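Local coordinates for protein malate synthase (Haloferax volcanii, PDB 3OYZ) that catalyses the magnesium-dependent Claisen condensation of acetyl-CoA with glyoxylate, followed by hydrolysis to malate and CoA, in the glyoxylate cycle, at residues I121-G126 with E190-K195; D129-D134 with R170-K175; V155-G160 with L164-L169. One frame throughout, in Å; residues are numbered along the deposited sequence.

Contact 1: I121-G126 with E190-K195; sequences IPEVGG and EVDYTK. With MG (magnesium ion), chain D; PYR (pyruvic acid), chain C.
Glu123 and Asp192 meet through their carboxylates beside the bound magnesium. OE1 of Glu123 lies 3.3 Å from Asp192 CG, and the two side chains cross at about a right angle, with the carboxylate planes turned 51° apart. Both groups are acceptors, so this is a packing contact between like charges, probably eased by the magnesium and by Arg89 and Lys195. Glu123 gets there by a folded side chain: CG lies beside the backbone N and the chain bends at chi2 (-76°), which swings the carboxylate across to the first turn of helix 190-197. Its OE2 is salt-bridged to Arg89, and its backbone N is hydrogen-bonded to Glu158.

The tight part is on the metal side. Asp192 OD2 binds magnesium at 1.9 Å, and the six-coordinate shell is completed by Glu158, two oxygens of the pyruvate and waters 2 and 3. The same helix start holds the pyruvate carboxylate by two backbone donors: Val191 N reaches OXT at 2.8 Å and Asp192 N reaches O at 2.9 Å. The pyruvate is thus held by helix N terminus and metal, with Arg84 a further donor.

Around the partly exposed Lys195 the contact is looser. This side chain is modelled in two conformers, so its contacts are tentative; in one, Lys195 NZ stands 4.3 Å from Glu123 OE1, beyond salt-bridge range, and water 1 fills in, donating to Glu123 OE2 at 2.7 Å and accepting from Lys195 NZ. Lys195 NZ makes at best a long salt bridge to Asp192 OD1.

A loop after strand 118-121 and a helix N terminus after strand 183-188, converging on a magnesium-bound 2-oxoacid at the C-terminal mouth of the strands, form part of the active site of a TIM barrel in the HpcH/HpaI aldolase family.

Contact 2: D129-D134 with R170-K175; sequences DWKKAD and RDEMGK. With K (potassium ion), chain E.
Helices 127-143 and 169-174 keep their backbones well apart, the nearest CA atoms, those of Lys131 and Glu172, standing 9.2 Å from each other, and long side chains bridge the interval. What joins them is a surface salt-bridge network on the outside of the TIM barrel, built from Lys131, Glu172 and Lys175. Its centre is a single carboxylate oxygen, Glu172 OE1, which receives two ammonium groups: Lys131 NZ at 2.8 Å and Lys175 NZ at 2.9 Å. They come from opposite faces of the carboxylate, each well above its plane (41° and 43° out of it), so OE1 is straddled by two charges. Lys131 NZ and Lys175 NZ are only 4.1 Å apart, a like-charge approach that the shared carboxylate probably screens.

Lys131 runs extended beyond CG, whereas Glu172 bends at chi2 (-73°), and the two side chains cross at about a right angle. Lys131 CE is carried close to Glu172 OE1 along with NZ. The other carboxylate oxygen is reached through water 4, which accepts from Lys131 NZ and probably donates to Glu172 OE2. Asp128 gives Lys131 a second acidic partner.

Lys175 links this network to a cation site at the end of the short helix. While its ammonium group binds Glu172, its backbone carbonyl joins that of Met173 on a potassium ion, and Asn178 and Glu181 supply further ligands. At the other end of the segment Arg170 pairs with Asp171 and with Glu161 of the third subunit, which places this helix beside a subunit boundary. At the potassium ion, Met173 O and Lys175 O both bind at 2.6 Å and water 5 at 2.7 Å.

Contact 3: V155-G160 with L164-L169; sequences VIIESG and LAMGDL. With MG (magnesium ion), chain D; PYR (pyruvic acid), chain C.
Leu164 N donates to Gly160 O at 3.1 Å in a nearly straight bond (171°), the first-turn i to i+4 bond of helix 160-165. This short helix follows barrel strand 152-157 in the TIM barrel, and Ser159 is its N-cap: its OG takes the backbone N of Ala162 and is also hydrogen-bonded to Val124 O. Leu164 lays its CG over the same Gly160 carbonyl oxygen.

The apolar half lies farther along, where Met166 returns to the strand. Its side chain bends at the last torsion (chi3 -79°), which brings CE to 3.9 Å from Ile157 CG2 and sets SD against CG1 and CD1 on the other branch, so the thioether end crosses Ile157 obliquely and touches both arms. Trp130 packs on Ile157 as well. An alanine here lacks both branches that touch the thioether, and Met166 would probably be left freer to turn, with a gap opened between it and strand 152-157.

Glu158, which follows Ile157, extends to the active site at the barrel mouth: with CG between the backbone N and the carbonyl carbon (chi1 57°), its OE2 binds magnesium at 2.1 Å.

In the fold
From the N terminus, the chain leaves strand 118-121 through the loop of contact 1, enters helix 127-143, then runs into strand 152-157, helices 160-165 and 169-174, strand 183-188 and helix 190-197. Contact 1 closes the widest of the three loops, contact 2 a smaller one inside it, and contact 3, a local strand-to-helix closure, sits inside both; none cross. Contacts 1 and 3 meet at the active site, sharing magnesium and pyruvate, and neighbouring strands tie them through Ile121 and Ile156. Trp130 ties contact 2 to both others: from helix 127-143 it packs on Ile157, Val155 and Leu169, and its indole NE1 is hydrogen-bonded to Gly125 O. The barrel mouth is thereby joined to its outer surface.

Contact 1: I121-G126 with E190-K195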
loop_
_atom_site.group_PDB
_atom_site.type_symbol
_atom_site.label_atom_id
_atom_site.label_comp_id
_atom_site.label_asym_id
_atom_site.label_seq_id
_atom_site.Cartn_x
_atom_site.Cartn_y
_atom_site.Cartn_z
ATOM N N ILE A 121 -1.679 6.525 23.920
ATOM C CA ILE A 121 -1.761 7.895 23.429
ATOM C C ILE A 121 -2.401 7.966 22.048
ATOM O O ILE A 121 -1.880 7.462 21.013
ATOM C CB ILE A 121 -0.310 8.557 23.435
ATOM C CG1 ILE A 121 0.419 8.281 24.754
ATOM C CG2 ILE A 121 -0.273 10.065 23.058
ATOM C CD1 ILE A 121 -0.280 8.843 26.058
ATOM N N PRO A 122 -3.529 8.682 22.021
ATOM C CA PRO A 122 -4.268 8.788 20.810
ATOM C C PRO A 122 -3.794 10.022 20.014
ATOM O O PRO A 122 -3.125 10.897 20.516
ATOM C CB PRO A 122 -5.683 9.046 21.324
ATOM C CG PRO A 122 -5.408 10.029 22.480
ATOM C CD PRO A 122 -4.267 9.283 23.162
ATOM N N GLU A 123 -4.194 10.086 18.767
ATOM C CA GLU A 123 -4.104 11.258 17.893
ATOM C C GLU A 123 -2.651 11.787 17.661
ATOM O O GLU A 123 -2.508 12.999 17.491
ATOM C CB GLU A 123 -5.019 12.380 18.437
ATOM C CG GLU A 123 -6.509 12.066 18.420
ATOM C CD GLU A 123 -7.081 12.182 17.033
ATOM O OE1 GLU A 123 -8.296 12.053 16.926
ATOM O OE2 GLU A 123 -6.370 12.306 16.006
ATOM N N VAL A 124 -1.628 10.938 17.744
ATOM C CA VAL A 124 -0.241 11.377 17.592
ATOM C C VAL A 124 -0.092 11.852 16.103
ATOM O O VAL A 124 -0.926 11.518 15.241
ATOM C CB VAL A 124 0.741 10.278 18.025
ATOM C CG1 VAL A 124 0.642 9.953 19.585
ATOM C CG2 VAL A 124 0.575 9.015 17.165
ATOM N N GLY A 125 0.907 12.675 15.828
ATOM C CA GLY A 125 1.149 13.202 14.474
ATOM C C GLY A 125 2.480 12.654 13.986
ATOM O O GLY A 125 2.679 11.435 14.079
ATOM N N GLY A 126 3.385 13.534 13.525
ATOM C CA GLY A 126 4.737 13.100 13.091
ATOM C C GLY A 126 5.618 12.722 14.257
ATOM O O GLY A 126 5.227 12.894 15.443
ATOM N N GLU A 190 -9.134 3.307 12.948
ATOM C CA GLU A 190 -9.772 3.514 11.650
ATOM C C GLU A 190 -10.807 4.629 11.629
ATOM O O GLU A 190 -11.021 5.219 10.567
ATOM C CB GLU A 190 -10.357 2.237 11.065
ATOM C CG GLU A 190 -9.394 1.375 10.244
ATOM C CD GLU A 190 -8.637 0.341 11.064
ATOM O OE1 GLU A 190 -8.616 0.540 12.293
ATOM O OE2 GLU A 190 -8.025 -0.606 10.506
ATOM N N VAL A 191 -11.392 4.952 12.779
ATOM C CA VAL A 191 -12.524 5.883 12.779
ATOM C C VAL A 191 -11.987 7.312 12.633
ATOM O O VAL A 191 -12.352 8.015 11.694
ATOM C CB VAL A 191 -13.437 5.753 14.016
ATOM C CG1 VAL A 191 -14.662 6.608 13.735
ATOM C CG2 VAL A 191 -13.872 4.310 14.165
ATOM N N ASP A 192 -11.134 7.740 13.552
ATOM C CA ASP A 192 -10.517 9.051 13.388
ATOM C C ASP A 192 -9.612 9.110 12.140
ATOM O O ASP A 192 -9.484 10.173 11.514
ATOM C CB ASP A 192 -9.690 9.352 14.622
ATOM C CG ASP A 192 -10.545 9.932 15.772
ATOM O OD1 ASP A 192 -11.335 10.824 15.417
ATOM O OD2 ASP A 192 -10.450 9.430 16.923
ATOM N N TYR A 193 -9.096 7.966 11.699
ATOM C CA TYR A 193 -8.276 7.988 10.493
ATOM C C TYR A 193 -9.131 8.283 9.283
ATOM O O TYR A 193 -8.768 9.090 8.432
ATOM C CB TYR A 193 -7.624 6.612 10.352
ATOM C CG TYR A 193 -6.694 6.481 9.151
ATOM C CD1 TYR A 193 -5.390 6.964 9.223
ATOM C CD2 TYR A 193 -7.115 5.832 7.986
ATOM C CE1 TYR A 193 -4.501 6.809 8.097
ATOM C CE2 TYR A 193 -6.260 5.669 6.907
ATOM C CZ TYR A 193 -4.947 6.106 6.986
ATOM O OH TYR A 193 -4.197 5.914 5.831
ATOM N N THR A 194 -10.313 7.671 9.203
ATOM C CA THR A 194 -11.295 7.976 8.145
ATOM C C THR A 194 -11.597 9.435 8.037
ATOM O O THR A 194 -11.645 9.977 6.916
ATOM C CB THR A 194 -12.627 7.243 8.409
ATOM O OG1 THR A 194 -12.322 5.866 8.271
ATOM C CG2 THR A 194 -13.762 7.583 7.349
ATOM N N LYS A 195 -11.778 10.051 9.210
ATOM C CA LYS A 195 -11.960 11.491 9.372
ATOM C C LYS A 195 -10.782 12.285 8.778
ATOM O O LYS A 195 -10.902 13.180 7.948
ATOM C CB LYS A 195 -12.120 11.781 10.877
ATOM C CG LYS A 195 -11.965 13.253 11.324
ATOM C CD LYS A 195 -12.103 13.496 12.833
ATOM C CE LYS A 195 -10.945 13.096 13.742
ATOM N NZ LYS A 195 -9.626 13.291 13.082
HETATM MG MG MG D . -9.706 7.819 17.577
HETATM C C PYR C . -10.505 5.473 16.379
HETATM O O PYR C . -10.387 6.726 16.157
HETATM O OXT PYR C . -10.746 4.616 15.453
HETATM C CA PYR C . -10.215 5.038 17.673
HETATM O O3 PYR C . -9.842 5.894 18.583
HETATM C CB PYR C . -10.249 3.591 17.997
HETATM O O HOH W 1 -7.100 12.066 13.402
HETATM O O HOH W 2 -11.539 7.897 19.074
HETATM O O HOH W 3 -8.753 8.444 19.215
#

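Contact 2: D129-D134 with R170-K175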
loop_
_atom_site.group_PDB
_atom_site.type_symbol
_atom_site.label_atom_id
_atom_site.label_comp_id
_atom_site.label_asym_id
_atom_site.label_seq_id
_atom_site.Cartn_x
_atom_site.Cartn_y
_atom_site.Cartn_z
ATOM N N ASP A 129 5.973 14.919 17.394
ATOM C CA ASP A 129 4.824 14.871 18.366
ATOM C C ASP A 129 4.939 13.600 19.236
ATOM O O ASP A 129 4.634 13.626 20.446
ATOM C CB ASP A 129 3.486 14.757 17.629
ATOM C CG ASP A 129 2.256 14.775 18.596
ATOM O OD1 ASP A 129 2.154 15.736 19.418
ATOM O OD2 ASP A 129 1.503 13.764 18.596
ATOM N N TRP A 130 5.362 12.464 18.677
ATOM C CA TRP A 130 5.613 11.291 19.547
ATOM C C TRP A 130 6.704 11.543 20.566
ATOM O O TRP A 130 6.636 11.043 21.704
ATOM C CB TRP A 130 6.021 9.987 18.782
ATOM C CG TRP A 130 5.075 9.526 17.694
ATOM C CD1 TRP A 130 4.264 10.269 16.881
ATOM C CD2 TRP A 130 5.009 8.181 17.192
ATOM N NE1 TRP A 130 3.673 9.476 15.930
ATOM C CE2 TRP A 130 4.152 8.192 16.065
ATOM C CE3 TRP A 130 5.654 6.996 17.567
ATOM C CZ2 TRP A 130 3.831 7.034 15.332
ATOM C CZ3 TRP A 130 5.362 5.815 16.807
ATOM C CH2 TRP A 130 4.435 5.855 15.734
ATOM N N LYS A 131 7.720 12.335 20.233
ATOM C CA LYS A 131 8.791 12.600 21.190
ATOM C C LYS A 131 8.132 13.475 22.287
ATOM O O LYS A 131 8.613 13.486 23.408
ATOM C CB LYS A 131 9.884 13.438 20.502
ATOM C CG LYS A 131 10.635 12.515 19.484
ATOM C CD LYS A 131 11.744 13.323 18.716
ATOM C CE LYS A 131 12.365 12.395 17.617
ATOM N NZ LYS A 131 13.060 13.359 16.689
ATOM N N LYS A 132 7.169 14.323 21.968
ATOM C CA LYS A 132 6.573 15.170 23.093
ATOM C C LYS A 132 5.863 14.242 24.116
ATOM O O LYS A 132 5.974 14.469 25.307
ATOM C CB LYS A 132 5.478 16.077 22.526
ATOM C CG LYS A 132 6.094 17.198 21.645
ATOM C CD LYS A 132 4.989 17.958 20.912
ATOM C CE LYS A 132 5.678 19.023 20.010
ATOM N NZ LYS A 132 4.629 19.799 19.242
ATOM N N ALA A 133 5.159 13.206 23.665
ATOM C CA ALA A 133 4.478 12.334 24.624
ATOM C C ALA A 133 5.591 11.599 25.390
ATOM O O ALA A 133 5.564 11.521 26.646
ATOM C CB ALA A 133 3.535 11.356 23.891
ATOM N N ASP A 134 6.571 11.021 24.683
ATOM C CA ASP A 134 7.701 10.409 25.345
ATOM C C ASP A 134 8.333 11.226 26.463
ATOM O O ASP A 134 8.697 10.699 27.556
ATOM C CB ASP A 134 8.805 9.992 24.354
ATOM C CG ASP A 134 10.040 9.512 25.059
ATOM O OD1 ASP A 134 9.988 8.406 25.634
ATOM O OD2 ASP A 134 11.111 10.160 25.051
ATOM N N ARG A 170 12.719 3.125 13.702
ATOM C CA ARG A 170 13.922 2.468 14.226
ATOM C C ARG A 170 15.074 3.420 14.534
ATOM O O ARG A 170 15.697 3.361 15.598
ATOM C CB ARG A 170 14.385 1.331 13.260
ATOM C CG ARG A 170 15.655 0.593 13.681
ATOM C CD ARG A 170 16.286 -0.159 12.434
ATOM N NE ARG A 170 16.825 0.880 11.516
ATOM C CZ ARG A 170 16.610 0.914 10.195
ATOM N NH1 ARG A 170 15.952 -0.087 9.638
ATOM N NH2 ARG A 170 16.953 1.962 9.444
ATOM N N ASP A 171 15.495 4.256 13.599
ATOM C CA ASP A 171 16.555 5.157 13.945
ATOM C C ASP A 171 16.145 6.348 14.864
ATOM O O ASP A 171 16.981 6.850 15.566
ATOM C CB ASP A 171 17.040 5.721 12.622
ATOM C CG ASP A 171 17.830 4.630 11.787
ATOM O OD1 ASP A 171 18.207 3.549 12.292
ATOM O OD2 ASP A 171 18.051 4.885 10.593
ATOM N N GLU A 172 14.917 6.858 14.790
ATOM C CA GLU A 172 14.489 7.893 15.748
ATOM C C GLU A 172 14.490 7.317 17.169
ATOM O O GLU A 172 15.044 7.990 18.060
ATOM C CB GLU A 172 13.045 8.334 15.464
ATOM C CG GLU A 172 12.998 9.147 14.123
ATOM C CD GLU A 172 13.584 10.549 14.205
ATOM O OE1 GLU A 172 13.967 11.172 15.229
ATOM O OE2 GLU A 172 13.688 11.115 13.116
ATOM N N MET A 173 14.040 6.074 17.376
ATOM C CA MET A 173 14.082 5.471 18.704
ATOM C C MET A 173 15.486 5.301 19.221
ATOM O O MET A 173 15.667 5.162 20.431
ATOM C CB MET A 173 13.418 4.069 18.787
ATOM C CG MET A 173 11.960 4.000 18.316
ATOM S SD MET A 173 11.292 2.258 18.260
ATOM C CE MET A 173 12.423 1.536 19.435
ATOM N N GLY A 174 16.471 5.173 18.326
ATOM C CA GLY A 174 17.841 5.064 18.816
ATOM C C GLY A 174 18.501 6.328 19.336
ATOM O O GLY A 174 19.523 6.264 20.039
ATOM N N LYS A 175 17.920 7.489 19.048
ATOM C CA LYS A 175 18.533 8.783 19.466
ATOM C C LYS A 175 18.528 8.892 20.987
ATOM O O LYS A 175 17.577 8.488 21.661
ATOM C CB LYS A 175 17.835 10.020 18.902
ATOM C CG LYS A 175 17.795 10.021 17.352
ATOM C CD LYS A 175 17.062 11.239 16.757
ATOM C CE LYS A 175 17.376 11.283 15.227
ATOM N NZ LYS A 175 16.545 12.385 14.682
HETATM K K K E . 16.120 6.508 22.565
HETATM O O HOH W 4 13.530 13.917 13.968
HETATM O O HOH W 5 18.285 5.708 23.988
#

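Contact 3: V155-G160 with L164-L169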
loop_
_atom_site.group_PDB
_atom_site.type_symbol
_atom_site.label_atom_id
_atom_site.label_comp_id
_atom_site.label_asym_id
_atom_site.label_seq_id
_atom_site.Cartn_x
_atom_site.Cartn_y
_atom_site.Cartn_z
ATOM N N VAL A 155 0.713 3.794 20.818
ATOM C CA VAL A 155 0.110 4.961 20.202
ATOM C C VAL A 155 -1.005 4.486 19.313
ATOM O O VAL A 155 -0.950 3.415 18.707
ATOM C CB VAL A 155 1.093 5.831 19.353
ATOM C CG1 VAL A 155 2.245 6.276 20.237
ATOM C CG2 VAL A 155 1.717 4.932 18.234
ATOM N N ILE A 156 -2.015 5.329 19.120
ATOM C CA ILE A 156 -3.029 5.046 18.138
ATOM C C ILE A 156 -2.659 5.763 16.800
ATOM O O ILE A 156 -2.406 6.960 16.835
ATOM C CB ILE A 156 -4.369 5.695 18.547
ATOM C CG1 ILE A 156 -4.891 5.163 19.909
ATOM C CG2 ILE A 156 -5.434 5.232 17.503
ATOM C CD1 ILE A 156 -4.823 3.707 20.124
ATOM N N ILE A 157 -2.563 5.046 15.678
ATOM C CA ILE A 157 -2.195 5.576 14.332
ATOM C C ILE A 157 -3.522 5.950 13.738
ATOM O O ILE A 157 -4.292 5.072 13.312
ATOM C CB ILE A 157 -1.535 4.457 13.425
ATOM C CG1 ILE A 157 -0.298 3.838 14.172
ATOM C CG2 ILE A 157 -1.113 5.112 12.063
ATOM C CD1 ILE A 157 0.789 4.864 14.670
ATOM N N GLU A 158 -3.851 7.240 13.770
ATOM C CA GLU A 158 -5.161 7.618 13.270
ATOM C C GLU A 158 -5.080 8.940 12.553
ATOM O O GLU A 158 -6.053 9.718 12.519
ATOM C CB GLU A 158 -6.209 7.685 14.408
ATOM C CG GLU A 158 -5.891 8.616 15.536
ATOM C CD GLU A 158 -6.815 8.239 16.747
ATOM O OE1 GLU A 158 -6.424 8.493 17.880
ATOM O OE2 GLU A 158 -7.835 7.566 16.567
ATOM N N SER A 159 -3.903 9.172 11.948
ATOM C CA SER A 159 -3.742 10.257 10.992
ATOM C C SER A 159 -2.724 9.837 9.909
ATOM O O SER A 159 -1.853 8.982 10.162
ATOM C CB SER A 159 -3.178 11.473 11.710
ATOM O OG SER A 159 -1.843 11.434 12.208
ATOM N N GLY A 160 -2.832 10.499 8.767
ATOM C CA GLY A 160 -1.854 10.403 7.700
ATOM C C GLY A 160 -0.444 10.681 8.212
ATOM O O GLY A 160 0.487 9.943 7.871
ATOM N N LEU A 164 2.806 7.942 8.212
ATOM C CA LEU A 164 4.174 8.216 7.665
ATOM C C LEU A 164 5.277 8.182 8.734
ATOM O O LEU A 164 6.403 7.704 8.453
ATOM C CB LEU A 164 4.192 9.604 6.990
ATOM C CG LEU A 164 3.358 9.653 5.693
ATOM C CD1 LEU A 164 3.141 11.071 5.164
ATOM C CD2 LEU A 164 3.956 8.752 4.613
ATOM N N ALA A 165 4.938 8.615 9.964
ATOM C CA ALA A 165 5.977 8.651 11.012
ATOM C C ALA A 165 6.466 7.238 11.344
ATOM O O ALA A 165 7.578 7.055 11.861
ATOM C CB ALA A 165 5.502 9.316 12.342
ATOM N N MET A 166 5.748 6.193 10.963
ATOM C CA MET A 166 6.227 4.831 11.344
ATOM C C MET A 166 7.421 4.446 10.456
ATOM O O MET A 166 8.209 3.573 10.857
ATOM C CB MET A 166 5.131 3.757 11.222
ATOM C CG MET A 166 4.016 3.885 12.211
ATOM S SD MET A 166 2.813 2.547 11.997
ATOM C CE MET A 166 1.841 3.073 10.597
ATOM N N GLY A 167 7.630 5.150 9.335
ATOM C CA GLY A 167 8.707 4.826 8.363
ATOM C C GLY A 167 10.129 4.919 8.928
ATOM O O GLY A 167 11.034 4.188 8.485
ATOM N N ASP A 168 10.403 5.807 9.890
ATOM C CA ASP A 168 11.781 5.972 10.314
ATOM C C ASP A 168 11.959 5.715 11.842
ATOM O O ASP A 168 12.878 6.248 12.486
ATOM C CB ASP A 168 12.298 7.353 9.884
ATOM C CG ASP A 168 13.824 7.461 9.916
ATOM O OD1 ASP A 168 14.510 6.432 9.675
ATOM O OD2 ASP A 168 14.328 8.555 10.262
ATOM N N LEU A 169 11.080 4.896 12.417
ATOM C CA LEU A 169 10.967 4.796 13.842
ATOM C C LEU A 169 12.206 4.157 14.382
ATOM O O LEU A 169 12.702 4.577 15.429
ATOM C CB LEU A 169 9.753 3.902 14.155
ATOM C CG LEU A 169 8.952 3.828 15.427
ATOM C CD1 LEU A 169 8.838 5.238 15.949
ATOM C CD2 LEU A 169 7.591 3.212 15.092
HETATM MG MG MG D . -9.706 7.819 17.577
HETATM C C PYR C . -10.505 5.473 16.379
HETATM O O PYR C . -10.387 6.726 16.157
HETATM O OXT PYR C . -10.746 4.616 15.453
HETATM C CA PYR C . -10.215 5.038 17.673
HETATM O O3 PYR C . -9.842 5.894 18.583
HETATM C CB PYR C . -10.249 3.591 17.997
HETATM O O HOH W 3 -8.753 8.444 19.215
HETATM O O HOH W 2 -11.539 7.897 19.074
#